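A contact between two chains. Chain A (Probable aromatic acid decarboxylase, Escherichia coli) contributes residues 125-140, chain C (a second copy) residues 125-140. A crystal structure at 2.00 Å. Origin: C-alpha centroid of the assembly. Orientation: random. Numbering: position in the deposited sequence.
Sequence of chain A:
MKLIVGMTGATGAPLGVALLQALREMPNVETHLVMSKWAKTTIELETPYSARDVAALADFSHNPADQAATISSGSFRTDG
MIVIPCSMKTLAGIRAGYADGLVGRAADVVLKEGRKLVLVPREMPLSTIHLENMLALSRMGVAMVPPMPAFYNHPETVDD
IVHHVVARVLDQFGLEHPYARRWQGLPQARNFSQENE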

# COMPACT_ATOMS: atom_id res chain seq x y z
N PRO A 125 -18.41 2.67 20.88
CA PRO A 125 -17.89 1.80 19.82
C PRO A 125 -16.40 2.02 19.53
O PRO A 125 -15.80 2.99 20.03
CB PRO A 125 -18.69 2.24 18.58
CG PRO A 125 -19.90 2.90 19.10
CD PRO A 125 -19.46 3.58 20.37
N LEU A 126 -15.81 1.13 18.74
CA LEU A 126 -14.46 1.31 18.21
C LEU A 126 -14.51 1.98 16.83
O LEU A 126 -15.16 1.47 15.91
CB LEU A 126 -13.72 -0.03 18.13
CG LEU A 126 -13.31 -0.68 19.46
CD1 LEU A 126 -12.65 -2.02 19.21
CD2 LEU A 126 -12.39 0.22 20.26
N SER A 127 -13.83 3.11 16.69
CA SER A 127 -13.80 3.81 15.40
C SER A 127 -12.70 3.29 14.47
O SER A 127 -11.87 2.48 14.88
CB SER A 127 -13.60 5.30 15.63
OG SER A 127 -12.25 5.57 15.95
N THR A 128 -12.69 3.78 13.24
CA THR A 128 -11.67 3.45 12.25
C THR A 128 -10.27 3.82 12.74
O THR A 128 -9.32 3.07 12.52
CB THR A 128 -11.96 4.18 10.93
OG1 THR A 128 -13.15 3.64 10.36
CG2 THR A 128 -10.87 3.87 9.88
N ILE A 129 -10.15 4.96 13.42
CA ILE A 129 -8.86 5.37 13.97
C ILE A 129 -8.40 4.40 15.05
O ILE A 129 -7.24 4.00 15.07
CB ILE A 129 -8.90 6.82 14.48
CG1 ILE A 129 -9.07 7.79 13.29
CG2 ILE A 129 -7.61 7.18 15.25
CD1 ILE A 129 -9.41 9.20 13.69
N HIS A 130 -9.30 4.03 15.96
CA HIS A 130 -9.00 3.04 17.00
C HIS A 130 -8.45 1.74 16.40
O HIS A 130 -7.39 1.27 16.80
CB HIS A 130 -10.25 2.75 17.87
CG HIS A 130 -10.86 3.97 18.49
ND1 HIS A 130 -12.21 4.07 18.76
CD2 HIS A 130 -10.30 5.13 18.90
CE1 HIS A 130 -12.46 5.25 19.30
NE2 HIS A 130 -11.32 5.92 19.40
N LEU A 131 -9.16 1.21 15.41
CA LEU A 131 -8.82 -0.08 14.80
C LEU A 131 -7.51 -0.05 14.02
O LEU A 131 -6.72 -0.99 14.06
CB LEU A 131 -10.00 -0.59 13.96
CG LEU A 131 -11.24 -0.96 14.81
CD1 LEU A 131 -12.54 -0.95 14.02
CD2 LEU A 131 -11.03 -2.33 15.46
N GLU A 132 -7.27 1.07 13.34
CA GLU A 132 -6.05 1.30 12.59
C GLU A 132 -4.85 1.26 13.52
O GLU A 132 -3.88 0.58 13.26
CB GLU A 132 -6.12 2.67 11.92
CG GLU A 132 -5.64 2.66 10.48
CD GLU A 132 -5.43 4.06 9.94
OE1 GLU A 132 -6.42 4.67 9.47
OE2 GLU A 132 -4.28 4.54 9.97
N ASN A 133 -4.95 2.03 14.61
CA ASN A 133 -3.94 2.09 15.65
C ASN A 133 -3.69 0.73 16.31
O ASN A 133 -2.54 0.33 16.50
CB ASN A 133 -4.34 3.12 16.70
CG ASN A 133 -4.20 4.57 16.22
OD1 ASN A 133 -4.68 5.49 16.89
ND2 ASN A 133 -3.54 4.77 15.10
N MSE A 134 -4.77 0.03 16.65
CA MSE A 134 -4.69 -1.31 17.23
C MSE A 134 -4.03 -2.29 16.27
O MSE A 134 -3.17 -3.08 16.68
CB MSE A 134 -6.08 -1.81 17.64
CG MSE A 134 -6.66 -1.08 18.84
SE MSE A 134 -8.58 -1.39 19.14
CE MSE A 134 -8.57 -3.16 19.58
N LEU A 135 -4.41 -2.24 15.00
CA LEU A 135 -3.84 -3.14 13.99
C LEU A 135 -2.34 -2.92 13.80
O LEU A 135 -1.58 -3.88 13.73
CB LEU A 135 -4.58 -3.02 12.65
CG LEU A 135 -4.02 -3.78 11.45
CD1 LEU A 135 -3.97 -5.32 11.67
CD2 LEU A 135 -4.79 -3.42 10.17
N ALA A 136 -1.92 -1.66 13.73
CA ALA A 136 -0.50 -1.34 13.51
C ALA A 136 0.39 -1.85 14.65
O ALA A 136 1.47 -2.39 14.41
CB ALA A 136 -0.33 0.16 13.31
N LEU A 137 -0.08 -1.69 15.88
CA LEU A 137 0.62 -2.26 17.03
C LEU A 137 0.53 -3.79 17.08
O LEU A 137 1.52 -4.45 17.43
CB LEU A 137 0.14 -1.62 18.34
CG LEU A 137 0.56 -0.15 18.54
CD1 LEU A 137 -0.19 0.49 19.70
CD2 LEU A 137 2.07 -0.03 18.74
N SER A 138 -0.61 -4.36 16.71
CA SER A 138 -0.76 -5.83 16.63
C SER A 138 0.29 -6.45 15.70
O SER A 138 0.88 -7.47 16.05
CB SER A 138 -2.16 -6.24 16.18
OG SER A 138 -2.28 -7.65 16.13
N ARG A 139 0.52 -5.82 14.54
CA ARG A 139 1.51 -6.28 13.56
C ARG A 139 2.93 -6.34 14.13
O ARG A 139 3.78 -7.07 13.62
CB ARG A 139 1.46 -5.40 12.30
CG ARG A 139 0.24 -5.64 11.42
CD ARG A 139 0.14 -4.78 10.15
NE ARG A 139 -0.86 -5.37 9.26
CZ ARG A 139 -1.66 -4.71 8.43
NH1 ARG A 139 -1.60 -3.38 8.34
NH2 ARG A 139 -2.54 -5.39 7.69
N MSE A 140 3.16 -5.57 15.18
CA MSE A 140 4.46 -5.49 15.85
C MSE A 140 4.58 -6.45 17.02
O MSE A 140 5.57 -6.43 17.75
CB MSE A 140 4.70 -4.07 16.36
CG MSE A 140 4.76 -3.02 15.28
SE MSE A 140 5.02 -1.24 16.04
CE MSE A 140 6.45 -1.63 17.34
N PRO C 125 -7.69 -12.57 23.33
CA PRO C 125 -7.31 -11.31 22.68
C PRO C 125 -7.76 -11.18 21.22
O PRO C 125 -8.27 -12.14 20.63
CB PRO C 125 -5.77 -11.36 22.71
CG PRO C 125 -5.44 -12.37 23.77
CD PRO C 125 -6.52 -13.40 23.66
N LEU C 126 -7.58 -9.99 20.66
CA LEU C 126 -7.83 -9.74 19.24
C LEU C 126 -6.52 -9.84 18.47
O LEU C 126 -5.57 -9.11 18.74
CB LEU C 126 -8.47 -8.36 19.02
CG LEU C 126 -9.89 -8.17 19.57
CD1 LEU C 126 -10.37 -6.73 19.37
CD2 LEU C 126 -10.87 -9.16 18.95
N SER C 127 -6.48 -10.78 17.53
CA SER C 127 -5.30 -11.02 16.73
C SER C 127 -5.19 -10.01 15.59
O SER C 127 -6.09 -9.20 15.36
CB SER C 127 -5.35 -12.43 16.15
OG SER C 127 -6.32 -12.50 15.12
N THR C 128 -4.07 -10.08 14.87
CA THR C 128 -3.88 -9.27 13.67
C THR C 128 -5.01 -9.51 12.67
O THR C 128 -5.61 -8.56 12.17
CB THR C 128 -2.51 -9.58 13.06
OG1 THR C 128 -1.48 -9.08 13.93
CG2 THR C 128 -2.28 -8.80 11.76
N ILE C 129 -5.30 -10.77 12.39
CA ILE C 129 -6.38 -11.12 11.47
C ILE C 129 -7.71 -10.49 11.89
O ILE C 129 -8.40 -9.92 11.05
CB ILE C 129 -6.53 -12.65 11.34
CG1 ILE C 129 -5.25 -13.27 10.78
CG2 ILE C 129 -7.72 -13.00 10.44
CD1 ILE C 129 -5.19 -14.77 10.91
N HIS C 130 -8.05 -10.59 13.17
CA HIS C 130 -9.32 -10.04 13.67
C HIS C 130 -9.39 -8.53 13.41
O HIS C 130 -10.41 -8.02 12.95
CB HIS C 130 -9.52 -10.33 15.17
CG HIS C 130 -9.42 -11.78 15.53
ND1 HIS C 130 -8.88 -12.22 16.73
CD2 HIS C 130 -9.78 -12.90 14.86
CE1 HIS C 130 -8.92 -13.53 16.77
NE2 HIS C 130 -9.46 -13.98 15.65
N LEU C 131 -8.29 -7.84 13.68
CA LEU C 131 -8.22 -6.39 13.56
C LEU C 131 -8.22 -5.92 12.12
O LEU C 131 -8.84 -4.91 11.80
CB LEU C 131 -7.02 -5.85 14.34
CG LEU C 131 -7.12 -6.00 15.88
CD1 LEU C 131 -5.79 -5.82 16.56
CD2 LEU C 131 -8.15 -5.03 16.46
N GLU C 132 -7.52 -6.66 11.25
CA GLU C 132 -7.58 -6.46 9.80
C GLU C 132 -9.01 -6.44 9.31
O GLU C 132 -9.41 -5.53 8.60
CB GLU C 132 -6.86 -7.59 9.06
CG GLU C 132 -5.37 -7.43 8.92
CD GLU C 132 -4.75 -8.46 7.99
OE1 GLU C 132 -3.88 -8.07 7.19
OE2 GLU C 132 -5.12 -9.65 8.06
N ASN C 133 -9.77 -7.47 9.70
CA ASN C 133 -11.13 -7.66 9.22
C ASN C 133 -12.06 -6.59 9.79
O ASN C 133 -12.92 -6.08 9.08
CB ASN C 133 -11.65 -9.06 9.59
CG ASN C 133 -10.89 -10.20 8.89
OD1 ASN C 133 -10.85 -11.33 9.39
ND2 ASN C 133 -10.33 -9.93 7.72
N MSE C 134 -11.85 -6.26 11.06
CA MSE C 134 -12.62 -5.22 11.71
C MSE C 134 -12.34 -3.86 11.08
O MSE C 134 -13.26 -3.11 10.82
CB MSE C 134 -12.33 -5.18 13.22
CG MSE C 134 -12.93 -6.37 13.96
SE MSE C 134 -12.20 -6.61 15.77
CE MSE C 134 -12.97 -5.13 16.64
N LEU C 135 -11.06 -3.57 10.83
CA LEU C 135 -10.67 -2.31 10.20
C LEU C 135 -11.30 -2.16 8.81
O LEU C 135 -11.87 -1.14 8.50
CB LEU C 135 -9.15 -2.16 10.14
CG LEU C 135 -8.65 -0.86 9.48
CD1 LEU C 135 -9.20 0.39 10.17
CD2 LEU C 135 -7.13 -0.82 9.40
N ALA C 136 -11.20 -3.20 7.98
CA ALA C 136 -11.74 -3.17 6.62
C ALA C 136 -13.24 -2.85 6.62
O ALA C 136 -13.71 -1.98 5.87
CB ALA C 136 -11.47 -4.49 5.92
N LEU C 137 -13.99 -3.55 7.46
CA LEU C 137 -15.44 -3.33 7.58
C LEU C 137 -15.76 -1.94 8.15
O LEU C 137 -16.69 -1.28 7.69
CB LEU C 137 -16.08 -4.42 8.43
CG LEU C 137 -16.25 -5.76 7.71
CD1 LEU C 137 -16.74 -6.82 8.67
CD2 LEU C 137 -17.22 -5.60 6.53
N SER C 138 -14.98 -1.51 9.14
CA SER C 138 -15.13 -0.17 9.71
C SER C 138 -14.98 0.96 8.69
O SER C 138 -15.73 1.94 8.73
CB SER C 138 -14.15 0.04 10.87
OG SER C 138 -14.31 1.33 11.43
N ARG C 139 -14.00 0.83 7.78
CA ARG C 139 -13.81 1.79 6.68
C ARG C 139 -15.04 1.92 5.77
O ARG C 139 -15.21 2.92 5.07
CB ARG C 139 -12.57 1.44 5.84
CG ARG C 139 -11.27 1.71 6.58
CD ARG C 139 -9.97 1.39 5.84
NE ARG C 139 -8.88 2.11 6.51
CZ ARG C 139 -7.64 1.69 6.68
NH1 ARG C 139 -7.23 0.50 6.23
NH2 ARG C 139 -6.79 2.49 7.31
N MSE C 140 -15.89 0.89 5.79
CA MSE C 140 -17.12 0.87 5.00
C MSE C 140 -18.33 1.41 5.77
O MSE C 140 -19.43 1.42 5.23
CB MSE C 140 -17.44 -0.56 4.54
CG MSE C 140 -16.44 -1.15 3.57
SE MSE C 140 -16.86 -3.03 3.23
CE MSE C 140 -18.56 -2.85 2.19

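Two copies of the same helix pack nearly antiparallel, their axes 9.0 Å apart at closest approach and their directions 154° apart, so almost every interaction occurs twice. The register sets Leu A131 against Leu C135 and Thr A128 against Ser C138, which places the start of each helix beside the last turn of its partner.

The middle is apolar. Leu A131, Leu A135, Leu C131 and Leu C135 each act as a knob in a hole of four residues opposite. Leu A135 CD2 lies 3.6 Å from Leu C135 CD2, and Leu A131 CD2 lies 3.6 Å from the CE of selenomethionine Met C134. Leucine suits these sites because its branched end fills a hole and brings no polar group that would need a partner.

Hydroxyls inside such a buried contact do need partners, and they find each other. Thr A128 OG1 and Ser C138 OG form a hydrogen bond of 2.8 Å, matched by Ser A138 OG and Thr C128 OG1 at 2.7 Å; either oxygen could be the donor in each pair. Threonine serves doubly, since its CG2 packs against leucine: Thr A128 CG2 is 3.9 Å from Leu C135 CD1.

Farther out, charge meets charge. Arg A139 NH2 donates to Glu C132 OE1 at 3.0 Å, and Arg C139 NH2 to Glu A132 OE1 at 3.1 Å, the latter bond weak; both belong to salt bridges, with the carboxylate oxygen at the guanidinium edge. The long arginine side chain can reach across from an exposed position. Each glutamate's OE2 is hydrogen-bonded elsewhere in the structure.

Within each chain, serine caps the helix. Ser C127 OG accepts from His C130 N at 3.2 Å, while Ser C127 N donates to His C130 ND1 at 2.9 Å, a reciprocal pairing that satisfies backbone amides at the helix start. Chain A repeats the pairing, but there the bond from His A130 N to Ser A127 OG, at 3.3 Å, is weak.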